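Local atomic coordinates of glycoside hydrolase 15-related protein (Kribbella flavida, PDB entry 5Z3E), a protein that hydrolyses the alpha-1,6-glucosidic linkage of isomaltose from its non-reducing end, releasing beta-D-glucose and D-glucose. Residues W316-A328 against L381-L395. The protein carries 1 engineered substitution. Numbering follows the deposited sequence.
Sequences WILLSALLGWNLA and LLWSHGMYLILADEL
I390 and W325 meet methyl to ring: CG2 of I390 stands over the centre of the W325 six-membered ring, 3.4 Å from its centroid and 6° off the ring normal, a CH-pi contact. The indole is laid across helix 382-394 by its first torsion, which sets CG opposite the backbone N (chi1 -178°). M387 CE reaches the ring's edge, 3.9 Å from W325 CE3. The M387 chain, bent at both chi2 and chi3, is a knob among L318, A321, L322 and W325; at its root the M387 CB and A321 CB atoms press together at 3.5 Å. A second CH-pi contact mirrors the first with roles exchanged: L318 CD2 lies over one face of the W383 indole, displaced toward the rim, while CD1 lies over the CZ2-CH2 side of the same face. Beyond W325, E394 folds its CG to within 3.4 Å of W325 CD1. W325 NE1 donates a hydrogen bond to a water in the ring plane, which bonds weakly to E394 OE2, itself salt-bridged to R86. Near the N-terminal ends another water accepts from L318 N and donates to S384 OG, which also bonds P354 O. These two near-parallel helices, crossing at 19° with axes 8.6 Å apart, pack as neighbours in the helical (alpha/alpha)6-barrel fold of glycoside hydrolase family 15, with L381 beside A355, an engineered residue at the inferred catalytic-base position.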
loop_
_atom_site.group_PDB
_atom_site.type_symbol
_atom_site.label_atom_id
_atom_site.label_comp_id
_atom_site.label_asym_id
_atom_site.label_seq_id
_atom_site.Cartn_x
_atom_site.Cartn_y
_atom_site.Cartn_z
ATOM N N TRP A 316 9.694 -6.918 7.706
ATOM C CA TRP A 316 8.290 -6.526 7.634
ATOM C C TRP A 316 7.449 -7.570 6.929
ATOM O O TRP A 316 7.675 -7.922 5.759
ATOM C CB TRP A 316 8.177 -5.179 6.919
ATOM C CG TRP A 316 8.561 -4.039 7.830
ATOM C CD1 TRP A 316 9.777 -3.760 8.393
ATOM C CD2 TRP A 316 7.664 -3.037 8.316
ATOM N NE1 TRP A 316 9.676 -2.655 9.205
ATOM C CE2 TRP A 316 8.393 -2.196 9.167
ATOM C CE3 TRP A 316 6.314 -2.767 8.084
ATOM C CZ2 TRP A 316 7.819 -1.098 9.779
ATOM C CZ3 TRP A 316 5.744 -1.690 8.701
ATOM C CH2 TRP A 316 6.497 -0.853 9.535
ATOM N N ILE A 317 6.399 -8.031 7.616
ATOM C CA ILE A 317 5.489 -9.024 7.085
ATOM C C ILE A 317 4.913 -8.561 5.743
ATOM O O ILE A 317 4.847 -9.330 4.778
ATOM C CB ILE A 317 4.381 -9.376 8.090
ATOM C CG1 ILE A 317 4.886 -10.341 9.188
ATOM C CG2 ILE A 317 3.186 -9.995 7.399
ATOM C CD1 ILE A 317 5.982 -9.831 10.070
ATOM N N LEU A 318 4.467 -7.297 5.676
ATOM C CA LEU A 318 3.790 -6.827 4.473
ATOM C C LEU A 318 4.735 -6.818 3.279
ATOM O O LEU A 318 4.292 -6.982 2.149
ATOM C CB LEU A 318 3.128 -5.463 4.739
ATOM C CG LEU A 318 4.041 -4.266 4.928
ATOM C CD1 LEU A 318 4.357 -3.606 3.593
ATOM C CD2 LEU A 318 3.432 -3.259 5.869
ATOM N N LEU A 319 6.029 -6.594 3.520
ATOM C CA LEU A 319 7.006 -6.563 2.451
ATOM C C LEU A 319 7.383 -7.977 1.999
ATOM O O LEU A 319 7.589 -8.192 0.803
ATOM C CB LEU A 319 8.232 -5.760 2.821
ATOM C CG LEU A 319 8.003 -4.260 3.016
ATOM C CD1 LEU A 319 9.296 -3.587 3.395
ATOM C CD2 LEU A 319 7.401 -3.624 1.753
ATOM N N SER A 320 7.468 -8.927 2.929
ATOM C CA SER A 320 7.618 -10.325 2.522
ATOM C C SER A 320 6.423 -10.794 1.706
ATOM O O SER A 320 6.578 -11.516 0.729
ATOM C CB SER A 320 7.824 -11.188 3.752
ATOM O OG SER A 320 9.059 -10.895 4.351
ATOM N N ALA A 321 5.228 -10.348 2.085
ATOM C CA ALA A 321 4.038 -10.716 1.343
ATOM C C ALA A 321 4.058 -10.091 -0.041
ATOM O O ALA A 321 3.691 -10.728 -1.026
ATOM C CB ALA A 321 2.795 -10.270 2.088
ATOM N N LEU A 322 4.443 -8.818 -0.126
ATOM C CA LEU A 322 4.530 -8.130 -1.405
ATOM C C LEU A 322 5.518 -8.811 -2.350
ATOM O O LEU A 322 5.245 -8.991 -3.543
ATOM C CB LEU A 322 4.935 -6.677 -1.139
ATOM C CG LEU A 322 5.093 -5.802 -2.350
ATOM C CD1 LEU A 322 3.796 -5.648 -3.120
ATOM C CD2 LEU A 322 5.631 -4.451 -1.900
ATOM N N LEU A 323 6.693 -9.171 -1.826
ATOM C CA LEU A 323 7.668 -9.870 -2.649
ATOM C C LEU A 323 7.112 -11.230 -3.066
ATOM O O LEU A 323 7.225 -11.616 -4.235
ATOM C CB LEU A 323 9.019 -9.984 -1.942
ATOM C CG LEU A 323 10.122 -10.631 -2.773
ATOM C CD1 LEU A 323 10.368 -9.928 -4.104
ATOM C CD2 LEU A 323 11.414 -10.682 -1.964
ATOM N N GLY A 324 6.502 -11.958 -2.129
ATOM C CA GLY A 324 5.920 -13.234 -2.478
ATOM C C GLY A 324 4.864 -13.138 -3.575
ATOM O O GLY A 324 4.804 -13.983 -4.471
ATOM N N TRP A 325 4.011 -12.110 -3.490
ATOM C CA TRP A 325 2.965 -11.873 -4.490
ATOM C C TRP A 325 3.611 -11.684 -5.855
ATOM O O TRP A 325 3.191 -12.234 -6.860
ATOM C CB TRP A 325 2.192 -10.651 -4.030
ATOM C CG TRP A 325 1.021 -10.199 -4.860
ATOM C CD1 TRP A 325 0.424 -10.787 -5.940
ATOM C CD2 TRP A 325 0.272 -9.017 -4.585
ATOM N NE1 TRP A 325 -0.648 -10.024 -6.342
ATOM C CE2 TRP A 325 -0.760 -8.940 -5.530
ATOM C CE3 TRP A 325 0.384 -8.011 -3.627
ATOM C CZ2 TRP A 325 -1.690 -7.881 -5.537
ATOM C CZ3 TRP A 325 -0.516 -6.983 -3.633
ATOM C CH2 TRP A 325 -1.536 -6.919 -4.571
ATOM N N ASN A 326 4.675 -10.870 -5.875
ATOM C CA ASN A 326 5.407 -10.606 -7.097
ATOM C C ASN A 326 6.107 -11.858 -7.654
ATOM O O ASN A 326 6.128 -12.057 -8.876
ATOM C CB ASN A 326 6.360 -9.447 -6.887
ATOM C CG ASN A 326 5.646 -8.155 -7.173
ATOM O OD1 ASN A 326 5.580 -7.756 -8.342
ATOM N ND2 ASN A 326 5.015 -7.569 -6.166
ATOM N N LEU A 327 6.636 -12.696 -6.774
ATOM C CA LEU A 327 7.235 -13.951 -7.226
ATOM C C LEU A 327 6.175 -14.866 -7.819
ATOM O O LEU A 327 6.383 -15.454 -8.883
ATOM C CB LEU A 327 7.961 -14.607 -6.056
ATOM C CG LEU A 327 9.238 -13.891 -5.629
ATOM C CD1 LEU A 327 9.715 -14.382 -4.263
ATOM C CD2 LEU A 327 10.338 -14.041 -6.662
ATOM N N ALA A 328 5.016 -14.966 -7.162
ATOM C CA ALA A 328 3.937 -15.795 -7.686
ATOM C C ALA A 328 3.533 -15.338 -9.087
ATOM O O ALA A 328 3.376 -16.130 -10.004
ATOM C CB ALA A 328 2.746 -15.788 -6.761
ATOM N N LEU A 381 -1.070 -5.761 13.019
ATOM C CA LEU A 381 -1.143 -4.705 12.022
ATOM C C LEU A 381 -2.126 -5.197 10.956
ATOM O O LEU A 381 -1.906 -6.229 10.342
ATOM C CB LEU A 381 0.230 -4.464 11.387
ATOM C CG LEU A 381 0.229 -3.265 10.442
ATOM C CD1 LEU A 381 0.203 -1.958 11.203
ATOM C CD2 LEU A 381 1.404 -3.302 9.473
ATOM N N LEU A 382 -3.231 -4.471 10.752
ATOM C CA LEU A 382 -4.227 -4.986 9.817
ATOM C C LEU A 382 -3.657 -5.204 8.421
ATOM O O LEU A 382 -3.968 -6.183 7.769
ATOM C CB LEU A 382 -5.498 -4.138 9.787
ATOM C CG LEU A 382 -6.578 -4.514 10.802
ATOM C CD1 LEU A 382 -6.147 -4.241 12.224
ATOM C CD2 LEU A 382 -7.870 -3.813 10.494
ATOM N N TRP A 383 -2.784 -4.295 7.981
ATOM C CA TRP A 383 -2.154 -4.411 6.673
ATOM C C TRP A 383 -1.363 -5.724 6.552
ATOM O O TRP A 383 -1.354 -6.361 5.507
ATOM C CB TRP A 383 -1.299 -3.168 6.431
ATOM C CG TRP A 383 -0.705 -3.009 5.050
ATOM C CD1 TRP A 383 -0.929 -3.766 3.947
ATOM C CD2 TRP A 383 0.249 -2.003 4.672
ATOM N NE1 TRP A 383 -0.158 -3.300 2.901
ATOM C CE2 TRP A 383 0.575 -2.215 3.321
ATOM C CE3 TRP A 383 0.887 -0.960 5.355
ATOM C CZ2 TRP A 383 1.516 -1.454 2.653
ATOM C CZ3 TRP A 383 1.845 -0.216 4.679
ATOM C CH2 TRP A 383 2.155 -0.479 3.356
ATOM N N SER A 384 -0.721 -6.170 7.633
ATOM C CA SER A 384 -0.055 -7.478 7.592
ATOM C C SER A 384 -1.037 -8.587 7.229
ATOM O O SER A 384 -0.738 -9.444 6.396
ATOM C CB SER A 384 0.594 -7.813 8.930
ATOM O OG SER A 384 1.697 -6.991 9.180
ATOM N N HIS A 385 -2.186 -8.582 7.891
ATOM C CA HIS A 385 -3.226 -9.545 7.608
ATOM C C HIS A 385 -3.811 -9.416 6.212
ATOM O O HIS A 385 -4.089 -10.413 5.550
ATOM C CB HIS A 385 -4.308 -9.478 8.689
ATOM C CG HIS A 385 -3.837 -10.013 10.012
ATOM N ND1 HIS A 385 -3.777 -11.373 10.260
ATOM C CD2 HIS A 385 -3.345 -9.409 11.119
ATOM C CE1 HIS A 385 -3.284 -11.564 11.460
ATOM N NE2 HIS A 385 -3.005 -10.394 12.023
ATOM N N GLY A 386 -4.008 -8.170 5.762
ATOM C CA GLY A 386 -4.494 -7.983 4.410
ATOM C C GLY A 386 -3.555 -8.545 3.371
ATOM O O GLY A 386 -3.988 -9.192 2.417
ATOM N N MET A 387 -2.266 -8.286 3.545
ATOM C CA MET A 387 -1.279 -8.792 2.608
ATOM C C MET A 387 -1.161 -10.312 2.653
ATOM O O MET A 387 -0.958 -10.960 1.625
ATOM C CB MET A 387 0.098 -8.179 2.848
ATOM C CG MET A 387 0.211 -6.736 2.664
ATOM S SD MET A 387 -0.254 -6.151 0.966
ATOM C CE MET A 387 1.068 -6.790 0.029
ATOM N N TYR A 388 -1.282 -10.891 3.848
ATOM C CA TYR A 388 -1.311 -12.346 3.963
ATOM C C TYR A 388 -2.462 -12.920 3.131
ATOM O O TYR A 388 -2.278 -13.888 2.370
ATOM C CB TYR A 388 -1.456 -12.767 5.430
ATOM C CG TYR A 388 -1.553 -14.265 5.551
ATOM C CD1 TYR A 388 -0.420 -15.042 5.529
ATOM C CD2 TYR A 388 -2.791 -14.893 5.621
ATOM C CE1 TYR A 388 -0.517 -16.421 5.578
ATOM C CE2 TYR A 388 -2.901 -16.251 5.651
ATOM C CZ TYR A 388 -1.779 -17.024 5.666
ATOM O OH TYR A 388 -1.852 -18.404 5.679
ATOM N N LEU A 389 -3.645 -12.316 3.259
ATOM C CA LEU A 389 -4.784 -12.769 2.478
ATOM C C LEU A 389 -4.537 -12.678 0.985
ATOM O O LEU A 389 -4.920 -13.584 0.232
ATOM C CB LEU A 389 -6.045 -12.005 2.864
ATOM C CG LEU A 389 -6.605 -12.334 4.245
ATOM C CD1 LEU A 389 -7.780 -11.433 4.532
ATOM C CD2 LEU A 389 -7.037 -13.812 4.322
ATOM N N ILE A 390 -3.927 -11.590 0.520
ATOM C CA ILE A 390 -3.631 -11.449 -0.895
ATOM C C ILE A 390 -2.703 -12.561 -1.363
ATOM O O ILE A 390 -2.956 -13.199 -2.377
ATOM C CB ILE A 390 -3.057 -10.056 -1.220
ATOM C CG1 ILE A 390 -4.080 -8.964 -0.932
ATOM C CG2 ILE A 390 -2.602 -10.011 -2.672
ATOM C CD1 ILE A 390 -3.536 -7.548 -1.001
ATOM N N LEU A 391 -1.599 -12.776 -0.651
ATOM C CA LEU A 391 -0.639 -13.771 -1.098
ATOM C C LEU A 391 -1.246 -15.193 -1.036
ATOM O O LEU A 391 -1.063 -16.001 -1.948
ATOM C CB LEU A 391 0.642 -13.676 -0.277
ATOM C CG LEU A 391 1.724 -14.702 -0.638
ATOM C CD1 LEU A 391 2.032 -14.717 -2.109
ATOM C CD2 LEU A 391 2.967 -14.440 0.200
ATOM N N ALA A 392 -1.967 -15.476 0.031
ATOM C CA ALA A 392 -2.640 -16.774 0.153
ATOM C C ALA A 392 -3.581 -16.980 -1.030
ATOM O O ALA A 392 -3.634 -18.055 -1.607
ATOM C CB ALA A 392 -3.373 -16.877 1.459
ATOM N N ASP A 393 -4.341 -15.938 -1.395
ATOM C CA ASP A 393 -5.247 -16.052 -2.515
ATOM C C ASP A 393 -4.494 -16.262 -3.832
ATOM O O ASP A 393 -4.915 -17.066 -4.668
ATOM C CB ASP A 393 -6.106 -14.780 -2.606
ATOM C CG ASP A 393 -7.154 -14.890 -3.651
ATOM O OD1 ASP A 393 -7.890 -15.914 -3.656
ATOM O OD2 ASP A 393 -7.258 -13.948 -4.455
ATOM N N GLU A 394 -3.405 -15.542 -4.028
ATOM C CA GLU A 394 -2.592 -15.729 -5.241
ATOM C C GLU A 394 -2.126 -17.182 -5.375
ATOM O O GLU A 394 -1.955 -17.672 -6.497
ATOM C CB GLU A 394 -1.394 -14.807 -5.184
ATOM C CG GLU A 394 -1.679 -13.442 -5.515
ATOM C CD GLU A 394 -2.013 -13.259 -7.017
ATOM O OE1 GLU A 394 -1.149 -13.400 -7.879
ATOM O OE2 GLU A 394 -3.149 -12.940 -7.238
ATOM N N LEU A 395 -1.884 -17.824 -4.247
ATOM C CA LEU A 395 -1.396 -19.203 -4.228
ATOM C C LEU A 395 -2.534 -20.190 -4.134
ATOM O O LEU A 395 -2.269 -21.397 -4.001
ATOM C CB LEU A 395 -0.399 -19.348 -3.073
ATOM C CG LEU A 395 0.937 -18.612 -3.334
ATOM C CD1 LEU A 395 1.738 -18.512 -2.045
ATOM C CD2 LEU A 395 1.729 -19.293 -4.436
HETATM O O HOH W 1 3.897 -5.791 7.931
HETATM O O HOH W 2 -2.427 -9.910 -8.677
#